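Local coordinates for G protein coupled receptor (Arabidopsis thaliana, PDB 3T33), which may take part in abscisic acid signalling and binds a zinc ion, as a plant member of the LanC-like protein family, at residues L106-V111 with A138-C143; A155-I160 with A175-A180; F183-K186 with S192-S195. One frame throughout, in Å; residues are numbered along the deposited sequence. Where two conformers were deposited one is given.

Contact 1. Residues L106-V111 with A138-C143; sequences LCLENV and AVAAKC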
loop_
_atom_site.group_PDB
_atom_site.type_symbol
_atom_site.label_atom_id
_atom_site.label_comp_id
_atom_site.label_asym_id
_atom_site.label_seq_id
_atom_site.Cartn_x
_atom_site.Cartn_y
_atom_site.Cartn_z
ATOM N N LEU A 106 -13.312 -18.634 0.100
ATOM C CA LEU A 106 -12.375 -18.929 -0.943
ATOM C C LEU A 106 -11.004 -18.433 -0.451
ATOM O O LEU A 106 -9.978 -19.121 -0.635
ATOM C CB LEU A 106 -12.774 -18.242 -2.244
ATOM C CG LEU A 106 -11.874 -18.698 -3.396
ATOM C CD1 LEU A 106 -11.939 -20.252 -3.473
ATOM C CD2 LEU A 106 -12.273 -18.052 -4.729
ATOM N N CYS A 107 -11.026 -17.224 0.144
ATOM C CA CYS A 107 -9.900 -16.631 0.851
ATOM C C CYS A 107 -9.152 -17.690 1.643
ATOM O O CYS A 107 -7.988 -17.962 1.375
ATOM C CB CYS A 107 -10.373 -15.519 1.819
ATOM S SG CYS A 107 -8.950 -14.819 2.796
ATOM N N LEU A 108 -9.862 -18.302 2.584
ATOM C CA LEU A 108 -9.275 -19.310 3.462
ATOM C C LEU A 108 -8.755 -20.536 2.756
ATOM O O LEU A 108 -7.769 -21.124 3.203
ATOM C CB LEU A 108 -10.253 -19.727 4.551
ATOM C CG LEU A 108 -10.292 -18.652 5.628
ATOM C CD1 LEU A 108 -11.476 -18.901 6.511
ATOM C CD2 LEU A 108 -9.018 -18.618 6.425
ATOM N N GLU A 109 -9.406 -20.915 1.667
ATOM C CA GLU A 109 -8.877 -21.999 0.874
ATOM C C GLU A 109 -7.557 -21.592 0.235
ATOM O O GLU A 109 -6.632 -22.406 0.187
ATOM C CB GLU A 109 -9.841 -22.451 -0.223
ATOM C CG GLU A 109 -11.189 -22.756 0.253
ATOM C CD GLU A 109 -11.991 -23.538 -0.769
ATOM O OE1 GLU A 109 -11.524 -23.739 -1.935
ATOM O OE2 GLU A 109 -13.095 -23.982 -0.359
ATOM N N ASN A 110 -7.480 -20.354 -0.279
ATOM C CA ASN A 110 -6.212 -19.878 -0.847
ATOM C C ASN A 110 -5.095 -19.824 0.202
ATOM O O ASN A 110 -3.946 -20.122 -0.125
ATOM C CB ASN A 110 -6.362 -18.488 -1.424
ATOM C CG ASN A 110 -7.224 -18.449 -2.691
ATOM O OD1 ASN A 110 -7.210 -17.450 -3.390
ATOM N ND2 ASN A 110 -7.946 -19.519 -2.990
ATOM N N VAL A 111 -5.446 -19.415 1.438
ATOM C CA VAL A 111 -4.476 -19.218 2.538
ATOM C C VAL A 111 -3.853 -20.579 2.893
ATOM O O VAL A 111 -2.611 -20.746 2.885
ATOM C CB VAL A 111 -5.119 -18.571 3.791
ATOM C CG1 VAL A 111 -4.121 -18.406 4.900
ATOM C CG2 VAL A 111 -5.655 -17.158 3.461
ATOM N N ALA A 138 -5.291 -16.050 10.172
ATOM C CA ALA A 138 -5.866 -15.878 11.495
ATOM C C ALA A 138 -7.013 -14.845 11.497
ATOM O O ALA A 138 -7.972 -14.988 12.203
ATOM C CB ALA A 138 -4.758 -15.438 12.520
ATOM N N VAL A 139 -6.895 -13.818 10.667
ATOM C CA VAL A 139 -7.915 -12.765 10.621
ATOM C C VAL A 139 -9.143 -13.304 9.884
ATOM O O VAL A 139 -10.262 -13.194 10.361
ATOM C CB VAL A 139 -7.326 -11.441 10.026
ATOM C CG1 VAL A 139 -8.445 -10.445 9.767
ATOM C CG2 VAL A 139 -6.281 -10.822 11.011
ATOM N N ALA A 140 -8.914 -13.930 8.735
ATOM C CA ALA A 140 -9.998 -14.532 7.950
ATOM C C ALA A 140 -10.759 -15.568 8.772
ATOM O O ALA A 140 -11.968 -15.560 8.746
ATOM C CB ALA A 140 -9.498 -15.091 6.635
ATOM N N ALA A 141 -10.052 -16.387 9.559
ATOM C CA ALA A 141 -10.687 -17.367 10.485
ATOM C C ALA A 141 -11.504 -16.747 11.599
ATOM O O ALA A 141 -12.541 -17.278 11.989
ATOM C CB ALA A 141 -9.638 -18.358 11.084
ATOM N N LYS A 142 -10.995 -15.659 12.155
ATOM C CA LYS A 142 -11.741 -14.893 13.132
ATOM C C LYS A 142 -13.033 -14.361 12.480
ATOM O O LYS A 142 -14.093 -14.425 13.076
ATOM C CB LYS A 142 -10.879 -13.739 13.714
ATOM C CG LYS A 142 -11.164 -13.365 15.191
ATOM C CD LYS A 142 -11.170 -14.615 16.089
ATOM C CE LYS A 142 -11.343 -14.331 17.583
ATOM N NZ LYS A 142 -11.342 -15.649 18.310
ATOM N N CYS A 143 -12.970 -13.866 11.250
ATOM C CA CYS A 143 -14.204 -13.332 10.647
ATOM C C CYS A 143 -15.221 -14.451 10.440
ATOM O O CYS A 143 -16.415 -14.279 10.723
ATOM C CB CYS A 143 -13.919 -12.591 9.348
ATOM S SG CYS A 143 -12.921 -11.134 9.636
#
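Leu108 of helix 101-118 reaches toward Ala140 of helix 130-144, and Cys107 comes in beside it on the same methyl. The two helices belong to the alpha/alpha barrel of the LanC-like family and run roughly antiparallel, their short segments crossing at -148° with axes 9.8 Å apart at closest approach. The backbones draw nearest at Leu108 and Ala140, whose CA atoms lie 6.6 Å apart. A chi1 of -77° sets CG of Leu108 beside its own backbone N, and from there the branch points at Ala140. CB is still too far off to touch, and contact begins at the branch point, where CG packs 3.8 Å from Ala140 CB. Of the two methyls that follow, CD2 presses on the same Ala140 CB at 3.6 Å and brushes the backbone at Ala141 N. CD1 turns to the peptide group instead and lies 4.0 Å from Ala140 O. The leucine fork thus sits over the Ala140-Ala141 peptide, CD2 on the Ala140 methyl and Ala141 N, CD1 on the carbonyl. Cys107 adds its sulfur, SG standing 3.9 Å from Ala140 CB; with SG anti to the backbone N (chi1 177°), it extends across the gap. Around this patch Val111 rests on Tyr153 of helix 147-158, and Ala141 on Leu149 of the same helix. Helix 84-98 covers other faces, carrying Leu91 against Leu106 and Phe92 against Val139. No hydrogen bond crosses between the two segments. The buried touching groups are a leucine, a cysteine sulfur, the Ala140 methyl and a little backbone, so the join depends on shape and exclusion of water, and the small Ala140 side chain is what the larger side chains of the partner helix close upon.

Contact 2. Residues A155-I160 with A175-A180; sequences ARFRGI and AGYLWA
Phe157, near the end of helix 147-158, and Tyr177, on helix 174-188, meet as an oblique aromatic pair within the ring of helices that makes up a LanC-type barrel. Their ring planes are inclined at 50° and the centroids lie 5.9 Å apart, with Phe157 CE1 approaching Tyr177 CE1 to 3.6 Å. An extended first torsion (chi1 -171°) carries the Phe157 ring across to the second helix. There its far edge meets Ala180, whose CB lies close to the ring plane and 3.7 Å from Phe157 CZ. The phenol oxygen of Tyr177 also stands at the Phe157 edge, in the plane of that ring. Ile160 completes the cluster: its CG2 slides past Tyr177 at 3.8 Å from CE1, while its CD1 sits over one face of Phe157, toward the rim. Val124 packs on both Ile160 and Tyr177, and Cys134 of helix 130-144 on Phe157. The phenol is tied back to the first segment by a single water, which accepts a hydrogen bond from Tyr177 OH at 2.6 Å and donates to Phe157 O at 3.0 Å and to Ile160 O at 2.9 Å.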
loop_
_atom_site.group_PDB
_atom_site.type_symbol
_atom_site.label_atom_id
_atom_site.label_comp_id
_atom_site.label_asym_id
_atom_site.label_seq_id
_atom_site.Cartn_x
_atom_site.Cartn_y
_atom_site.Cartn_z
ATOM N N ALA A 155 -0.702 -20.062 16.209
ATOM C CA ALA A 155 0.459 -20.904 16.611
ATOM C C ALA A 155 1.566 -20.868 15.537
ATOM O O ALA A 155 2.758 -20.792 15.858
ATOM C CB ALA A 155 0.010 -22.390 16.906
ATOM N N ARG A 156 1.183 -20.904 14.260
ATOM C CA ARG A 156 2.182 -20.828 13.230
ATOM C C ARG A 156 2.797 -19.444 13.221
ATOM O O ARG A 156 4.017 -19.283 13.008
ATOM C CB ARG A 156 1.598 -21.148 11.865
ATOM C CG ARG A 156 1.247 -22.623 11.678
ATOM C CD ARG A 156 0.162 -22.741 10.582
ATOM N NE ARG A 156 -0.362 -24.102 10.411
ATOM C CZ ARG A 156 -1.510 -24.391 9.790
ATOM N NH1 ARG A 156 -2.269 -23.414 9.278
ATOM N NH2 ARG A 156 -1.915 -25.654 9.679
ATOM N N PHE A 157 1.992 -18.429 13.497
ATOM C CA PHE A 157 2.550 -17.100 13.414
ATOM C C PHE A 157 3.572 -16.963 14.594
ATOM O O PHE A 157 4.662 -16.481 14.430
ATOM C CB PHE A 157 1.468 -16.032 13.546
ATOM C CG PHE A 157 1.985 -14.640 13.251
ATOM C CD1 PHE A 157 3.100 -14.136 13.896
ATOM C CD2 PHE A 157 1.376 -13.836 12.316
ATOM C CE1 PHE A 157 3.583 -12.872 13.596
ATOM C CE2 PHE A 157 1.852 -12.578 12.055
ATOM C CZ PHE A 157 2.957 -12.107 12.666
ATOM N N ARG A 158 3.164 -17.383 15.776
ATOM C CA ARG A 158 3.979 -17.335 16.979
ATOM C C ARG A 158 5.259 -18.197 16.949
ATOM O O ARG A 158 6.170 -17.962 17.787
ATOM C CB ARG A 158 3.118 -17.763 18.143
ATOM C CG ARG A 158 2.105 -16.692 18.587
ATOM C CD ARG A 158 1.382 -17.216 19.760
ATOM N NE ARG A 158 0.475 -16.244 20.307
ATOM C CZ ARG A 158 -0.510 -16.546 21.150
ATOM N NH1 ARG A 158 -0.748 -17.812 21.520
ATOM N NH2 ARG A 158 -1.255 -15.582 21.631
ATOM N N GLY A 159 5.331 -19.155 16.008
ATOM C CA GLY A 159 6.553 -19.962 15.786
ATOM C C GLY A 159 7.617 -19.260 14.948
ATOM O O GLY A 159 8.789 -19.719 14.848
ATOM N N ILE A 160 7.254 -18.140 14.334
ATOM C CA ILE A 160 8.236 -17.425 13.521
ATOM C C ILE A 160 9.377 -16.876 14.366
ATOM O O ILE A 160 9.151 -16.285 15.420
ATOM C CB ILE A 160 7.556 -16.298 12.641
ATOM C CG1 ILE A 160 6.693 -16.930 11.524
ATOM C CG2 ILE A 160 8.570 -15.391 11.993
ATOM C CD1 ILE A 160 5.590 -16.007 10.967
ATOM N N ALA A 175 10.960 -4.445 9.913
ATOM C CA ALA A 175 9.789 -3.564 9.850
ATOM C C ALA A 175 8.607 -4.392 9.271
ATOM O O ALA A 175 7.501 -4.356 9.809
ATOM C CB ALA A 175 10.073 -2.308 8.995
ATOM N N GLY A 176 8.907 -5.202 8.260
ATOM C CA GLY A 176 7.984 -6.136 7.632
ATOM C C GLY A 176 7.332 -7.192 8.509
ATOM O O GLY A 176 6.123 -7.466 8.383
ATOM N N TYR A 177 8.111 -7.815 9.391
ATOM C CA TYR A 177 7.537 -8.787 10.287
ATOM C C TYR A 177 6.696 -8.010 11.318
ATOM O O TYR A 177 5.617 -8.426 11.746
ATOM C CB TYR A 177 8.680 -9.547 10.957
ATOM C CG TYR A 177 8.230 -10.227 12.212
ATOM C CD1 TYR A 177 7.564 -11.459 12.155
ATOM C CD2 TYR A 177 8.446 -9.667 13.434
ATOM C CE1 TYR A 177 7.117 -12.099 13.311
ATOM C CE2 TYR A 177 7.986 -10.334 14.654
ATOM C CZ TYR A 177 7.336 -11.537 14.559
ATOM O OH TYR A 177 6.824 -12.181 15.683
ATOM N N LEU A 178 7.235 -6.893 11.773
ATOM C CA LEU A 178 6.598 -6.102 12.827
ATOM C C LEU A 178 5.255 -5.534 12.310
ATOM O O LEU A 178 4.253 -5.535 13.037
ATOM C CB LEU A 178 7.514 -4.933 13.188
ATOM C CG LEU A 178 6.958 -3.858 14.132
ATOM C CD1 LEU A 178 6.489 -4.527 15.465
ATOM C CD2 LEU A 178 8.005 -2.780 14.372
ATOM N N TRP A 179 5.260 -5.060 11.055
ATOM C CA TRP A 179 4.003 -4.699 10.380
ATOM C C TRP A 179 2.880 -5.801 10.503
ATOM O O TRP A 179 1.764 -5.477 10.906
ATOM C CB TRP A 179 4.260 -4.265 8.916
ATOM C CG TRP A 179 3.093 -3.425 8.308
ATOM C CD1 TRP A 179 3.068 -2.057 8.099
ATOM C CD2 TRP A 179 1.797 -3.918 7.873
ATOM N NE1 TRP A 179 1.872 -1.682 7.542
ATOM C CE2 TRP A 179 1.062 -2.794 7.407
ATOM C CE3 TRP A 179 1.204 -5.199 7.815
ATOM C CZ2 TRP A 179 -0.282 -2.908 6.872
ATOM C CZ3 TRP A 179 -0.121 -5.334 7.274
ATOM C CH2 TRP A 179 -0.841 -4.162 6.800
ATOM N N ALA A 180 3.227 -7.071 10.262
ATOM C CA ALA A 180 2.292 -8.202 10.364
ATOM C C ALA A 180 1.719 -8.365 11.742
ATOM O O ALA A 180 0.532 -8.739 11.890
ATOM C CB ALA A 180 2.967 -9.524 9.952
HETATM O O HOH W 1 6.706 -14.760 15.880
#

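Contact 3. Residues F183-K186 with S192-S195; sequences FLNK and SISS
The loop that links helix 174-188 to helix 195-212 in this alpha/alpha barrel folds back on the first helix, and the side-chain amide of Asn185 pairs with the loop backbone. One residue of the loop, Ile193, is held at both its polar backbone atoms. Its N donates to Asn185 OD1 at 2.9 Å, nearly straight (168°), in the carbonyl plane on a lone pair. In return Asn185 ND2 donates to Ile193 O at 3.0 Å, straighter still at 175° and with the acceptor in the amide plane. This two-point pairing fixes the rotation of the amide and leaves OD1 and ND2 with distinct roles. Leu184, one residue earlier, supplies the apolar side: CD2 packs against Ile193 CD1 at 3.6 Å, the two side chains crossing at about a right angle, and on Ser192 CB at 4.1 Å. Leu154 of helix 147-158 covers both Leu184 and Ser192, and Tyr150 OH is hydrogen-bonded to Ser192 OG. Just beyond, Ser194 takes the N-cap position of the next helix. A second, weak hydrogen bond reaches the same Asn185 oxygen: Ser192 N lies 3.0 Å from OD1, but the N-H...O angle is bent to 123°.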
loop_
_atom_site.group_PDB
_atom_site.type_symbol
_atom_site.label_atom_id
_atom_site.label_comp_id
_atom_site.label_asym_id
_atom_site.label_seq_id
_atom_site.Cartn_x
_atom_site.Cartn_y
_atom_site.Cartn_z
ATOM N N PHE A 183 -0.702 -5.575 12.313
ATOM C CA PHE A 183 -1.873 -5.906 11.545
ATOM C C PHE A 183 -2.731 -6.981 12.234
ATOM O O PHE A 183 -3.947 -6.830 12.401
ATOM C CB PHE A 183 -1.415 -6.395 10.164
ATOM C CG PHE A 183 -2.508 -7.018 9.340
ATOM C CD1 PHE A 183 -2.827 -8.373 9.499
ATOM C CD2 PHE A 183 -3.219 -6.246 8.382
ATOM C CE1 PHE A 183 -3.865 -9.000 8.710
ATOM C CE2 PHE A 183 -4.234 -6.860 7.554
ATOM C CZ PHE A 183 -4.556 -8.240 7.713
ATOM N N LEU A 184 -2.090 -8.053 12.662
ATOM C CA LEU A 184 -2.795 -9.103 13.359
ATOM C C LEU A 184 -3.487 -8.590 14.621
ATOM O O LEU A 184 -4.702 -8.867 14.855
ATOM C CB LEU A 184 -1.860 -10.257 13.699
ATOM C CG LEU A 184 -2.570 -11.423 14.365
ATOM C CD1 LEU A 184 -3.760 -11.893 13.561
ATOM C CD2 LEU A 184 -1.614 -12.613 14.609
ATOM N N ASN A 185 -2.737 -7.845 15.434
ATOM C CA ASN A 185 -3.281 -7.339 16.719
ATOM C C ASN A 185 -4.458 -6.336 16.531
ATOM O O ASN A 185 -5.472 -6.410 17.209
ATOM C CB ASN A 185 -2.142 -6.748 17.612
ATOM C CG ASN A 185 -1.263 -7.885 18.338
ATOM O OD1 ASN A 185 -1.411 -9.089 18.095
ATOM N ND2 ASN A 185 -0.404 -7.472 19.228
ATOM N N LYS A 186 -4.283 -5.393 15.629
ATOM C CA LYS A 186 -5.312 -4.400 15.334
ATOM C C LYS A 186 -6.632 -5.094 14.937
ATOM O O LYS A 186 -7.680 -4.819 15.520
ATOM C CB LYS A 186 -4.775 -3.503 14.197
ATOM C CG LYS A 186 -5.811 -2.633 13.473
ATOM C CD LYS A 186 -5.790 -1.182 13.993
ATOM C CE LYS A 186 -6.267 -0.151 12.940
ATOM N NZ LYS A 186 -5.593 1.187 13.131
ATOM N N SER A 192 -2.568 -10.692 20.391
ATOM C CA SER A 192 -2.461 -12.024 19.830
ATOM C C SER A 192 -0.964 -12.373 19.779
ATOM O O SER A 192 -0.550 -13.446 20.229
ATOM C CB SER A 192 -3.107 -12.098 18.422
ATOM O OG SER A 192 -4.466 -11.646 18.425
ATOM N N ILE A 193 -0.195 -11.450 19.197
ATOM C CA ILE A 193 1.246 -11.449 19.235
ATOM C C ILE A 193 1.692 -10.626 20.454
ATOM O O ILE A 193 1.121 -9.580 20.776
ATOM C CB ILE A 193 1.898 -10.841 17.992
ATOM C CG1 ILE A 193 1.328 -11.413 16.704
ATOM C CG2 ILE A 193 3.460 -11.128 18.037
ATOM C CD1 ILE A 193 1.385 -12.880 16.640
ATOM N N SER A 194 2.775 -11.078 21.076
ATOM C CA SER A 194 3.125 -10.597 22.396
ATOM C C SER A 194 3.663 -9.209 22.274
ATOM O O SER A 194 4.501 -8.974 21.409
ATOM C CB SER A 194 4.192 -11.520 23.029
ATOM O OG SER A 194 4.733 -10.891 24.190
ATOM N N SER A 195 3.201 -8.289 23.119
ATOM C CA SER A 195 3.741 -6.931 23.102
ATOM C C SER A 195 5.267 -6.895 23.401
ATOM O O SER A 195 6.013 -6.133 22.753
ATOM C CB SER A 195 2.946 -6.064 24.061
ATOM O OG SER A 195 3.312 -4.721 23.973
#

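In the fold
All three contacts are mainly buried, yet each lies about 20 Å from the centre of the chain and away from the zinc site formed by Cys288, Cys333 and His334. Contacts 2 and 3 share helix 174-188, with centres about 9 Å apart; Phe157 CD1 packs on Ile193 CD1 at 3.5 Å, and Arg158 NH2 probably hydrogen-bonds Ser192 O at 2.7 Å. Contact 1 sits about 17 Å from both, centre to centre, but touches contact 3 where Val139 CG2 meets Leu184 CD1 at 3.7 Å. The chemistry differs: helix against helix in contact 1 is purely apolar, contact 2 adds a bridging water, and contact 3, at a loop, relies on direct amide hydrogen bonds.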